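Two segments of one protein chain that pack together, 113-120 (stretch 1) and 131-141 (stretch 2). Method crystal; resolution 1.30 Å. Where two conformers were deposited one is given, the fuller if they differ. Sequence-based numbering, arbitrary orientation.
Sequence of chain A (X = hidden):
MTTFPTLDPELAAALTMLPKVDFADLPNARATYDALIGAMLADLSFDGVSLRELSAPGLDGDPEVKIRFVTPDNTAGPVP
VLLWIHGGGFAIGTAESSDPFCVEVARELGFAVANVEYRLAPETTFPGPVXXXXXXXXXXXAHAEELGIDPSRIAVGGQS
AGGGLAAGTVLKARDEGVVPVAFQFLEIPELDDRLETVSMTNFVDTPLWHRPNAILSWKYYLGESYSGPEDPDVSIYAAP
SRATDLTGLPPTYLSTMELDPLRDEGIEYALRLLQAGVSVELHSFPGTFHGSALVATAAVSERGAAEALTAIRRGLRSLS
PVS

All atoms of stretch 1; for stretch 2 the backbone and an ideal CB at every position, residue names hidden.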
# COMPACT_ATOMS: atom_id res chain seq x y z
N VAL A 113 1.54 9.25 -11.60
CA VAL A 113 1.53 8.58 -10.31
C VAL A 113 1.79 9.63 -9.24
O VAL A 113 2.78 10.37 -9.28
CB VAL A 113 2.58 7.47 -10.25
CG1 VAL A 113 2.50 6.83 -8.86
CG2 VAL A 113 2.41 6.43 -11.35
N ALA A 114 0.87 9.70 -8.28
CA ALA A 114 0.98 10.64 -7.16
C ALA A 114 1.39 9.82 -5.94
O ALA A 114 0.52 9.17 -5.33
CB ALA A 114 -0.34 11.37 -6.96
N ASN A 115 2.67 9.77 -5.64
CA ASN A 115 3.22 8.96 -4.55
C ASN A 115 3.29 9.76 -3.26
O ASN A 115 4.00 10.76 -3.15
CB ASN A 115 4.59 8.55 -5.06
CG ASN A 115 5.38 7.66 -4.14
OD1 ASN A 115 4.82 7.17 -3.15
ND2 ASN A 115 6.67 7.47 -4.41
N VAL A 116 2.48 9.37 -2.27
CA VAL A 116 2.19 10.28 -1.13
C VAL A 116 3.14 10.15 0.06
O VAL A 116 3.33 9.04 0.60
CB VAL A 116 0.75 10.03 -0.63
CG1 VAL A 116 0.41 10.99 0.50
CG2 VAL A 116 -0.30 10.14 -1.73
N GLU A 117 3.71 11.26 0.49
CA GLU A 117 4.55 11.29 1.71
C GLU A 117 3.67 11.52 2.93
O GLU A 117 3.46 12.64 3.38
CB GLU A 117 5.61 12.37 1.59
CG GLU A 117 6.66 12.26 2.69
CD GLU A 117 7.70 11.24 2.36
OE1 GLU A 117 7.51 10.06 2.68
OE2 GLU A 117 8.74 11.59 1.78
N TYR A 118 3.06 10.44 3.45
CA TYR A 118 2.26 10.60 4.66
C TYR A 118 3.11 10.64 5.90
O TYR A 118 4.26 10.14 5.92
CB TYR A 118 1.21 9.49 4.73
CG TYR A 118 1.73 8.07 4.79
CD1 TYR A 118 2.00 7.48 6.02
CD2 TYR A 118 1.93 7.34 3.63
CE1 TYR A 118 2.49 6.16 6.03
CE2 TYR A 118 2.40 6.03 3.62
CZ TYR A 118 2.67 5.47 4.84
OH TYR A 118 3.12 4.16 4.91
N ARG A 119 2.55 11.23 6.95
CA ARG A 119 3.31 11.23 8.21
C ARG A 119 3.32 9.86 8.89
O ARG A 119 2.32 9.15 8.88
CB ARG A 119 2.62 12.21 9.17
CG ARG A 119 2.84 13.67 8.79
CD ARG A 119 1.99 14.59 9.68
NE ARG A 119 0.58 14.30 9.36
CZ ARG A 119 -0.44 14.77 10.05
NH1 ARG A 119 -0.21 15.57 11.12
NH2 ARG A 119 -1.71 14.46 9.73
N LEU A 120 4.43 9.50 9.50
CA LEU A 120 4.59 8.19 10.14
C LEU A 120 4.17 8.21 11.61
O LEU A 120 4.38 9.21 12.35
CB LEU A 120 6.06 7.71 10.11
CG LEU A 120 6.66 7.53 8.71
CD1 LEU A 120 8.11 7.09 8.93
CD2 LEU A 120 5.90 6.52 7.89
N UNK A 131 -5.54 10.70 7.03
CA UNK A 131 -5.96 12.05 6.65
C UNK A 131 -4.98 12.63 5.62
O UNK A 131 -5.43 13.33 4.68
CB UNK A 131 -6.04 12.96 7.88
N UNK A 132 -3.69 12.36 5.73
CA UNK A 132 -2.74 12.87 4.74
C UNK A 132 -3.01 12.26 3.37
O UNK A 132 -2.91 12.92 2.33
CB UNK A 132 -1.30 12.58 5.17
N UNK A 133 -3.37 10.96 3.36
CA UNK A 133 -3.63 10.30 2.06
C UNK A 133 -4.91 10.87 1.44
O UNK A 133 -4.98 11.07 0.22
CB UNK A 133 -3.75 8.78 2.23
N UNK A 134 -5.91 11.09 2.31
CA UNK A 134 -7.17 11.63 1.75
C UNK A 134 -6.97 13.08 1.31
O UNK A 134 -7.52 13.48 0.28
CB UNK A 134 -8.30 11.54 2.77
N UNK A 135 -6.14 13.80 2.06
CA UNK A 135 -5.84 15.18 1.64
C UNK A 135 -5.18 15.20 0.28
O UNK A 135 -5.49 16.07 -0.55
CB UNK A 135 -4.94 15.88 2.66
N UNK A 136 -4.27 14.25 0.02
CA UNK A 136 -3.59 14.17 -1.27
C UNK A 136 -4.61 13.82 -2.34
O UNK A 136 -4.61 14.34 -3.45
CB UNK A 136 -2.46 13.14 -1.24
N UNK A 137 -5.56 12.92 -2.07
CA UNK A 137 -6.61 12.55 -3.02
C UNK A 137 -7.49 13.74 -3.35
O UNK A 137 -7.76 13.99 -4.54
CB UNK A 137 -7.46 11.41 -2.46
N UNK A 138 -7.93 14.46 -2.33
CA UNK A 138 -8.73 15.69 -2.54
C UNK A 138 -8.00 16.67 -3.44
O UNK A 138 -8.60 17.28 -4.32
CB UNK A 138 -9.05 16.36 -1.20
N UNK A 139 -6.71 16.83 -3.15
CA UNK A 139 -5.91 17.78 -3.94
C UNK A 139 -5.78 17.32 -5.37
O UNK A 139 -5.99 18.15 -6.28
CB UNK A 139 -4.52 17.96 -3.33
N UNK A 140 -5.36 16.07 -5.62
CA UNK A 140 -5.17 15.69 -7.04
C UNK A 140 -6.47 15.76 -7.82
O UNK A 140 -6.45 16.11 -9.01
CB UNK A 140 -4.59 14.28 -7.14
N UNK A 141 -7.61 15.47 -7.18
CA UNK A 141 -8.90 15.49 -7.85
C UNK A 141 -9.27 16.94 -8.16
O UNK A 141 -9.66 17.21 -9.31
CB UNK A 141 -9.98 14.82 -6.99

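Stretch 2 is helical throughout, and it runs nearly antiparallel to the strand of stretch 1, at 154°.

Position 131 points sideways. Its ideal CB lies 4.9 Å from NH2 of Arg 119, close enough for a polar or acidic group but not demanding one. The deposited residue is Asn 131, which makes no contact within 4.5 Å here.

Position 132 points toward stretch 1. Its ideal CB is 4.0 Å from CB of Tyr 118 and 4.5 Å from the backbone N of Arg 119. The guanidinium of Arg 119 also comes close, so donors and a positive charge meet at one place. A short acid suits best; Asn could accept hydrogen bonds but would lack the charge. The residue is Asp 132. Its OD2 accepts from N of Arg 119 at 2.9 Å and from NE of Arg 119 at 2.8 Å, both nearly straight. The NE contact is a salt bridge, in which OD2 lies at the guanidinium edge, near its plane. OD1 of Asp 132 adds a weak hydrogen bond from NH2 of Arg 119 at 3.0 Å, also part of the salt bridge.

Position 133 points sideways, with its ideal CB 5.0 Å from CG1 of Val 116. The Tyr 118 side chain lies nearby. A small or medium apolar residue would suit, such as Ala, Val or Cys. Cys 133 is deposited, with chi1 in m. Its SG reaches CB of Tyr 118 at 4.1 Å and lies 5.0 Å from the centroid of that ring, at an oblique angle.

Positions 134 and 135 are out of reach, so stretch 1 sets no preference. They hold Tyr 134 and Ala 135.

Position 136 points toward stretch 1, and its ideal CB is already 3.7 Å from CG2 of Val 116. A small side chain is favoured: Ala, or Gly with loss of the contact. Ala 136 is deposited, and its CB packs against CG2 of Val 116 at 3.7 Å.

Position 137 points sideways with nothing of stretch 1 within 5.5 Å of its ideal CB. Positions 138 and 139 are out of reach. Many residues would fit; these are Leu 137, Leu 138 and Tyr 139.

Position 140 points toward Ala 114, whose CB is 5.2 Å from the ideal CB. That gap suits a medium or large apolar residue: Val, Leu, Ile or Met. Ile 140 is deposited, with CD1 4.1 Å from CB of Ala 114.

Position 141 is out of reach; it is His 141.

Stretch 2 131-141: NDCYAALLYIH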
# COMPACT_ATOMS: atom_id res chain seq x y z
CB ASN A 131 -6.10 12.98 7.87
CG ASN A 131 -7.36 12.64 8.69
OD1 ASN A 131 -8.23 11.90 8.18
ND2 ASN A 131 -7.45 13.19 9.89
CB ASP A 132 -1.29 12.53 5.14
CG ASP A 132 -0.87 13.28 6.40
OD1 ASP A 132 -1.51 14.29 6.77
OD2 ASP A 132 0.17 12.84 6.99
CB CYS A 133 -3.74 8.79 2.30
SG CYS A 133 -2.14 8.04 2.79
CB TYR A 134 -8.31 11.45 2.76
CG TYR A 134 -9.66 11.90 2.27
CD1 TYR A 134 -10.23 11.26 1.18
CD2 TYR A 134 -10.33 12.94 2.88
CE1 TYR A 134 -11.45 11.64 0.70
CE2 TYR A 134 -11.60 13.32 2.40
CZ TYR A 134 -12.13 12.66 1.33
OH TYR A 134 -13.37 13.02 0.79
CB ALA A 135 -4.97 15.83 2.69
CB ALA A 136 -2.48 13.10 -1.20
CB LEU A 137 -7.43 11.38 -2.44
CG LEU A 137 -8.58 10.91 -3.35
CD1 LEU A 137 -8.05 10.34 -4.67
CD2 LEU A 137 -9.49 9.87 -2.67
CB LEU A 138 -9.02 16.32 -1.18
CG LEU A 138 -10.11 15.65 -0.33
CD1 LEU A 138 -10.17 16.26 1.06
CD2 LEU A 138 -11.48 15.86 -1.00
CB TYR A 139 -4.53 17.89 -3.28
CG TYR A 139 -3.56 18.66 -4.16
CD1 TYR A 139 -3.62 20.05 -4.21
CD2 TYR A 139 -2.61 17.99 -4.93
CE1 TYR A 139 -2.70 20.71 -5.03
CE2 TYR A 139 -1.71 18.63 -5.75
CZ TYR A 139 -1.78 20.01 -5.77
OH TYR A 139 -0.92 20.71 -6.58
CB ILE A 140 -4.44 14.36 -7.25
CG1 ILE A 140 -5.18 13.17 -6.68
CG2 ILE A 140 -3.01 14.48 -6.71
CD1 ILE A 140 -4.40 11.88 -6.93
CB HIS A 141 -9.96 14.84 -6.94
CG HIS A 141 -11.29 14.89 -7.61
ND1 HIS A 141 -12.25 15.73 -7.13
CD2 HIS A 141 -11.79 14.26 -8.71
CE1 HIS A 141 -13.34 15.61 -7.91
NE2 HIS A 141 -13.08 14.73 -8.87
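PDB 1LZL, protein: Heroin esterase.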